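Local coordinates for Lmo0305 protein (Listeria monocytogenes, PDB 3PJ0) that belongs to the beta-eliminating lyase family of pyridoxal-phosphate-dependent proteins and carries the cofactor as a lysine adduct, at residues Lys12-Asn24 and Val334-Leu348. Numbering follows the deposited sequence.
Sequences KTPYKLGGNGPRN and VSVGDAFAEIPAKNL
Asn20 reaches the turn after strand 329-335 through its side-chain carbonyl: Asp338 N donates to Asn20 OD1 at 2.8 Å, from above the amide plane rather than along a lone pair. Two backbone bonds flank it. Gly19 N donates to Ser335 O (2.9 Å), and Ala339 N donates to Gly19 O (3.1 Å), so Gly19 is held through both its amide and its carbonyl. Gly337 CA packs 3.4 Å from Gly19 O and lies close to Asn20 OD1 as well. A water with four hydrogen bonds sits between the two segments, donating to Leu17 O and Gly19 O and accepting from Gly337 N and Phe340 N. A second water links Lys16 N to Ala339 O.

Beyond the polar centre, Ala339 CB packs 3.5 Å from Lys16 O, a buried carbonyl oxygen without a polar partner. With its CG anti to the carbonyl carbon (chi1 -50°), the Tyr15 side chain extends toward segment 334-348 and lays one ring face against Pro344, whose CD stands over the ring centre in a CH-pi contact, 3.5 Å from the centroid. The CD2 methyl of Leu17 touches Ile343 CD1 at 3.9 Å and Leu348 CD1 at 4.0 Å.

Outside the pair, the Asp338 carboxylate is bound by Arg256, Lys259 and Tyr263. Strand 15-16 pairs in parallel with strand 316-317, whose Val316 also meets Leu17 and Ile343. The contact thus ties the N-terminal segment to the link between strand 329-335 and helix 345-358, with helix 260-275 packing against Leu17, Val336 and Phe340.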
loop_
_atom_site.group_PDB
_atom_site.type_symbol
_atom_site.label_atom_id
_atom_site.label_comp_id
_atom_site.label_asym_id
_atom_site.label_seq_id
_atom_site.Cartn_x
_atom_site.Cartn_y
_atom_site.Cartn_z
ATOM N N LYS A 12 -19.731 -23.494 -1.760
ATOM C CA LYS A 12 -20.454 -24.072 -2.897
ATOM C C LYS A 12 -21.784 -23.393 -3.217
ATOM O O LYS A 12 -22.396 -23.677 -4.258
ATOM C CB LYS A 12 -20.737 -25.558 -2.630
ATOM C CG LYS A 12 -19.533 -26.476 -2.684
ATOM C CD LYS A 12 -19.898 -27.843 -2.123
ATOM C CE LYS A 12 -18.863 -28.891 -2.458
ATOM N NZ LYS A 12 -19.236 -30.232 -1.910
ATOM N N THR A 13 -22.258 -22.512 -2.336
ATOM C CA THR A 13 -23.578 -21.908 -2.565
ATOM C C THR A 13 -23.552 -20.895 -3.694
ATOM O O THR A 13 -22.626 -20.092 -3.778
ATOM C CB THR A 13 -24.136 -21.240 -1.286
ATOM O OG1 THR A 13 -23.202 -20.261 -0.813
ATOM C CG2 THR A 13 -24.403 -22.274 -0.215
ATOM N N PRO A 14 -24.559 -20.936 -4.581
ATOM C CA PRO A 14 -24.579 -19.946 -5.646
ATOM C C PRO A 14 -25.028 -18.572 -5.131
ATOM O O PRO A 14 -24.600 -17.534 -5.668
ATOM C CB PRO A 14 -25.566 -20.536 -6.669
ATOM C CG PRO A 14 -26.365 -21.517 -5.944
ATOM C CD PRO A 14 -25.515 -22.030 -4.824
ATOM N N TYR A 15 -25.862 -18.570 -4.088
ATOM C CA TYR A 15 -26.348 -17.342 -3.493
ATOM C C TYR A 15 -25.767 -17.101 -2.088
ATOM O O TYR A 15 -25.384 -18.041 -1.389
ATOM C CB TYR A 15 -27.871 -17.375 -3.436
ATOM C CG TYR A 15 -28.528 -17.741 -4.768
ATOM C CD1 TYR A 15 -28.492 -16.877 -5.848
ATOM C CD2 TYR A 15 -29.217 -18.932 -4.917
ATOM C CE1 TYR A 15 -29.105 -17.212 -7.065
ATOM C CE2 TYR A 15 -29.836 -19.270 -6.120
ATOM C CZ TYR A 15 -29.768 -18.401 -7.186
ATOM O OH TYR A 15 -30.385 -18.733 -8.374
ATOM N N LYS A 16 -25.732 -15.834 -1.680
ATOM C CA LYS A 16 -25.192 -15.451 -0.374
ATOM C C LYS A 16 -26.074 -14.385 0.304
ATOM O O LYS A 16 -26.533 -13.450 -0.354
ATOM C CB LYS A 16 -23.799 -14.859 -0.535
ATOM C CG LYS A 16 -22.716 -15.736 -1.124
ATOM C CD LYS A 16 -22.350 -16.886 -0.185
ATOM C CE LYS A 16 -21.132 -17.658 -0.684
ATOM N NZ LYS A 16 -21.363 -18.344 -1.995
ATOM N N LEU A 17 -26.319 -14.526 1.609
ATOM C CA LEU A 17 -27.025 -13.481 2.329
ATOM C C LEU A 17 -26.101 -12.249 2.399
ATOM O O LEU A 17 -26.527 -11.127 2.171
ATOM C CB LEU A 17 -27.367 -13.915 3.754
ATOM C CG LEU A 17 -28.365 -15.055 4.030
ATOM C CD1 LEU A 17 -28.378 -15.232 5.518
ATOM C CD2 LEU A 17 -29.782 -14.770 3.517
ATOM N N GLY A 18 -24.821 -12.470 2.688
ATOM C CA GLY A 18 -23.885 -11.367 2.846
ATOM C C GLY A 18 -23.002 -11.047 1.663
ATOM O O GLY A 18 -22.852 -11.859 0.735
ATOM N N GLY A 19 -22.419 -9.853 1.708
ATOM C CA GLY A 19 -21.438 -9.426 0.716
ATOM C C GLY A 19 -21.904 -8.947 -0.640
ATOM O O GLY A 19 -23.108 -8.784 -0.893
ATOM N N ASN A 20 -20.913 -8.737 -1.517
ATOM C CA ASN A 20 -21.127 -8.239 -2.878
ATOM C C ASN A 20 -20.629 -9.206 -3.924
ATOM O O ASN A 20 -20.159 -8.788 -4.982
ATOM C CB ASN A 20 -20.384 -6.895 -3.052
ATOM C CG ASN A 20 -21.019 -5.784 -2.286
ATOM O OD1 ASN A 20 -22.174 -5.443 -2.531
ATOM N ND2 ASN A 20 -20.275 -5.191 -1.353
ATOM N N GLY A 21 -20.699 -10.493 -3.649
ATOM C CA GLY A 21 -20.233 -11.487 -4.586
ATOM C C GLY A 21 -18.731 -11.741 -4.508
ATOM O O GLY A 21 -18.028 -11.148 -3.696
ATOM N N PRO A 22 -18.237 -12.598 -5.390
ATOM C CA PRO A 22 -16.809 -12.964 -5.334
ATOM C C PRO A 22 -15.780 -11.837 -5.462
ATOM O O PRO A 22 -15.965 -10.938 -6.271
ATOM C CB PRO A 22 -16.668 -13.905 -6.533
ATOM C CG PRO A 22 -17.999 -14.431 -6.773
ATOM C CD PRO A 22 -18.953 -13.345 -6.447
ATOM N N ARG A 23 -14.719 -11.886 -4.653
ATOM C CA ARG A 23 -13.619 -10.935 -4.744
ATOM C C ARG A 23 -12.660 -11.541 -5.756
ATOM O O ARG A 23 -11.789 -12.322 -5.393
ATOM C CB ARG A 23 -12.913 -10.733 -3.387
ATOM C CG ARG A 23 -13.779 -10.104 -2.322
ATOM C CD ARG A 23 -12.997 -9.818 -1.008
ATOM N NE ARG A 23 -13.872 -9.120 -0.078
ATOM C CZ ARG A 23 -14.032 -7.796 -0.055
ATOM N NH1 ARG A 23 -13.345 -7.019 -0.886
ATOM N NH2 ARG A 23 -14.871 -7.246 0.813
ATOM N N ASN A 24 -12.873 -11.225 -7.022
ATOM C CA ASN A 24 -12.051 -11.771 -8.104
ATOM C C ASN A 24 -11.536 -10.682 -9.001
ATOM O O ASN A 24 -11.881 -9.514 -8.824
ATOM C CB ASN A 24 -12.843 -12.837 -8.906
ATOM C CG ASN A 24 -14.141 -12.309 -9.509
ATOM O OD1 ASN A 24 -14.307 -11.123 -9.718
ATOM N ND2 ASN A 24 -15.076 -13.222 -9.803
ATOM N N VAL A 334 -23.408 -10.839 9.604
ATOM C CA VAL A 334 -23.962 -10.617 8.276
ATOM C C VAL A 334 -23.799 -9.147 7.899
ATOM O O VAL A 334 -24.116 -8.268 8.725
ATOM C CB VAL A 334 -25.496 -10.853 8.216
ATOM C CG1 VAL A 334 -25.981 -10.727 6.748
ATOM C CG2 VAL A 334 -25.885 -12.184 8.824
ATOM N N SER A 335 -23.222 -8.878 6.724
ATOM C CA SER A 335 -23.161 -7.520 6.176
ATOM C C SER A 335 -23.864 -7.567 4.827
ATOM O O SER A 335 -23.368 -8.183 3.899
ATOM C CB SER A 335 -21.729 -6.985 6.028
ATOM O OG SER A 335 -21.061 -6.950 7.279
ATOM N N VAL A 336 -25.019 -6.918 4.723
ATOM C CA VAL A 336 -25.815 -6.933 3.489
ATOM C C VAL A 336 -25.177 -6.063 2.411
ATOM O O VAL A 336 -24.675 -4.959 2.680
ATOM C CB VAL A 336 -27.282 -6.523 3.730
ATOM C CG1 VAL A 336 -28.080 -6.459 2.405
ATOM C CG2 VAL A 336 -27.964 -7.514 4.649
ATOM N N GLY A 337 -25.192 -6.578 1.193
ATOM C CA GLY A 337 -24.633 -5.916 0.028
ATOM C C GLY A 337 -25.433 -6.319 -1.191
ATOM O O GLY A 337 -26.632 -6.636 -1.077
ATOM N N ASP A 338 -24.786 -6.356 -2.356
ATOM C CA ASP A 338 -25.517 -6.664 -3.615
ATOM C C ASP A 338 -25.967 -8.126 -3.738
ATOM O O ASP A 338 -26.925 -8.426 -4.453
ATOM C CB ASP A 338 -24.689 -6.327 -4.873
ATOM C CG ASP A 338 -24.553 -4.839 -5.158
ATOM O OD1 ASP A 338 -25.211 -3.978 -4.538
ATOM O OD2 ASP A 338 -23.732 -4.529 -6.034
ATOM N N ALA A 339 -25.279 -9.047 -3.067
ATOM C CA ALA A 339 -25.642 -10.471 -3.166
ATOM C C ALA A 339 -27.066 -10.748 -2.662
ATOM O O ALA A 339 -27.802 -11.534 -3.258
ATOM C CB ALA A 339 -24.626 -11.344 -2.391
ATOM N N PHE A 340 -27.472 -10.071 -1.598
ATOM C CA PHE A 340 -28.806 -10.331 -1.020
ATOM C C PHE A 340 -29.954 -10.210 -2.037
ATOM O O PHE A 340 -30.831 -11.071 -2.089
ATOM C CB PHE A 340 -29.077 -9.462 0.216
ATOM C CG PHE A 340 -30.419 -9.732 0.843
ATOM C CD1 PHE A 340 -30.616 -10.855 1.631
ATOM C CD2 PHE A 340 -31.497 -8.889 0.607
ATOM C CE1 PHE A 340 -31.876 -11.140 2.177
ATOM C CE2 PHE A 340 -32.777 -9.171 1.156
ATOM C CZ PHE A 340 -32.954 -10.283 1.943
ATOM N N ALA A 341 -29.895 -9.180 -2.880
ATOM C CA ALA A 341 -30.961 -8.925 -3.842
ATOM C C ALA A 341 -31.019 -9.956 -4.967
ATOM O O ALA A 341 -32.023 -10.008 -5.679
ATOM C CB ALA A 341 -30.856 -7.511 -4.412
ATOM N N GLU A 342 -29.972 -10.763 -5.133
ATOM C CA GLU A 342 -29.957 -11.797 -6.153
ATOM C C GLU A 342 -30.579 -13.112 -5.684
ATOM O O GLU A 342 -30.753 -14.039 -6.490
ATOM C CB GLU A 342 -28.518 -12.073 -6.648
ATOM C CG GLU A 342 -27.797 -10.893 -7.255
ATOM C CD GLU A 342 -28.536 -10.258 -8.436
ATOM O OE1 GLU A 342 -28.978 -10.980 -9.353
ATOM O OE2 GLU A 342 -28.655 -9.015 -8.445
ATOM N N ILE A 343 -30.898 -13.233 -4.397
ATOM C CA ILE A 343 -31.448 -14.494 -3.904
ATOM C C ILE A 343 -32.901 -14.616 -4.353
ATOM O O ILE A 343 -33.706 -13.738 -4.053
ATOM C CB ILE A 343 -31.406 -14.624 -2.387
ATOM C CG1 ILE A 343 -29.989 -14.469 -1.857
ATOM C CG2 ILE A 343 -31.919 -16.032 -1.977
ATOM C CD1 ILE A 343 -29.920 -14.274 -0.308
ATOM N N PRO A 344 -33.248 -15.697 -5.079
ATOM C CA PRO A 344 -34.655 -15.830 -5.468
ATOM C C PRO A 344 -35.533 -15.977 -4.232
ATOM O O PRO A 344 -35.118 -16.633 -3.278
ATOM C CB PRO A 344 -34.680 -17.111 -6.316
ATOM C CG PRO A 344 -33.278 -17.392 -6.678
ATOM C CD PRO A 344 -32.414 -16.788 -5.610
ATOM N N ALA A 345 -36.727 -15.381 -4.244
ATOM C CA ALA A 345 -37.629 -15.418 -3.080
ATOM C C ALA A 345 -37.868 -16.804 -2.496
ATOM O O ALA A 345 -37.843 -16.956 -1.279
ATOM C CB ALA A 345 -38.973 -14.764 -3.404
ATOM N N LYS A 346 -38.114 -17.799 -3.348
ATOM C CA LYS A 346 -38.380 -19.173 -2.888
ATOM C C LYS A 346 -37.245 -19.727 -2.044
ATOM O O LYS A 346 -37.487 -20.308 -0.982
ATOM C CB LYS A 346 -38.631 -20.105 -4.090
ATOM C CG LYS A 346 -38.754 -21.604 -3.755
ATOM C CD LYS A 346 -38.840 -22.455 -5.019
ATOM C CE LYS A 346 -38.793 -23.950 -4.701
ATOM N NZ LYS A 346 -38.950 -24.800 -5.920
ATOM N N ASN A 347 -36.016 -19.556 -2.522
ATOM C CA ASN A 347 -34.850 -20.078 -1.809
ATOM C C ASN A 347 -34.704 -19.403 -0.443
ATOM O O ASN A 347 -34.447 -20.071 0.566
ATOM C CB ASN A 347 -33.577 -19.906 -2.637
ATOM C CG ASN A 347 -33.678 -20.547 -3.999
ATOM O OD1 ASN A 347 -34.511 -20.147 -4.818
ATOM N ND2 ASN A 347 -32.805 -21.513 -4.272
ATOM N N LEU A 348 -34.880 -18.079 -0.430
ATOM C CA LEU A 348 -34.793 -17.272 0.794
ATOM C C LEU A 348 -35.850 -17.739 1.807
ATOM O O LEU A 348 -35.518 -18.018 2.947
ATOM C CB LEU A 348 -34.924 -15.776 0.443
ATOM C CG LEU A 348 -34.882 -14.719 1.553
ATOM C CD1 LEU A 348 -33.608 -14.833 2.397
ATOM C CD2 LEU A 348 -35.012 -13.309 0.942
HETATM O O HOH W 1 -26.729 -14.168 -3.900
HETATM O O HOH W 2 -25.566 -9.344 0.460
#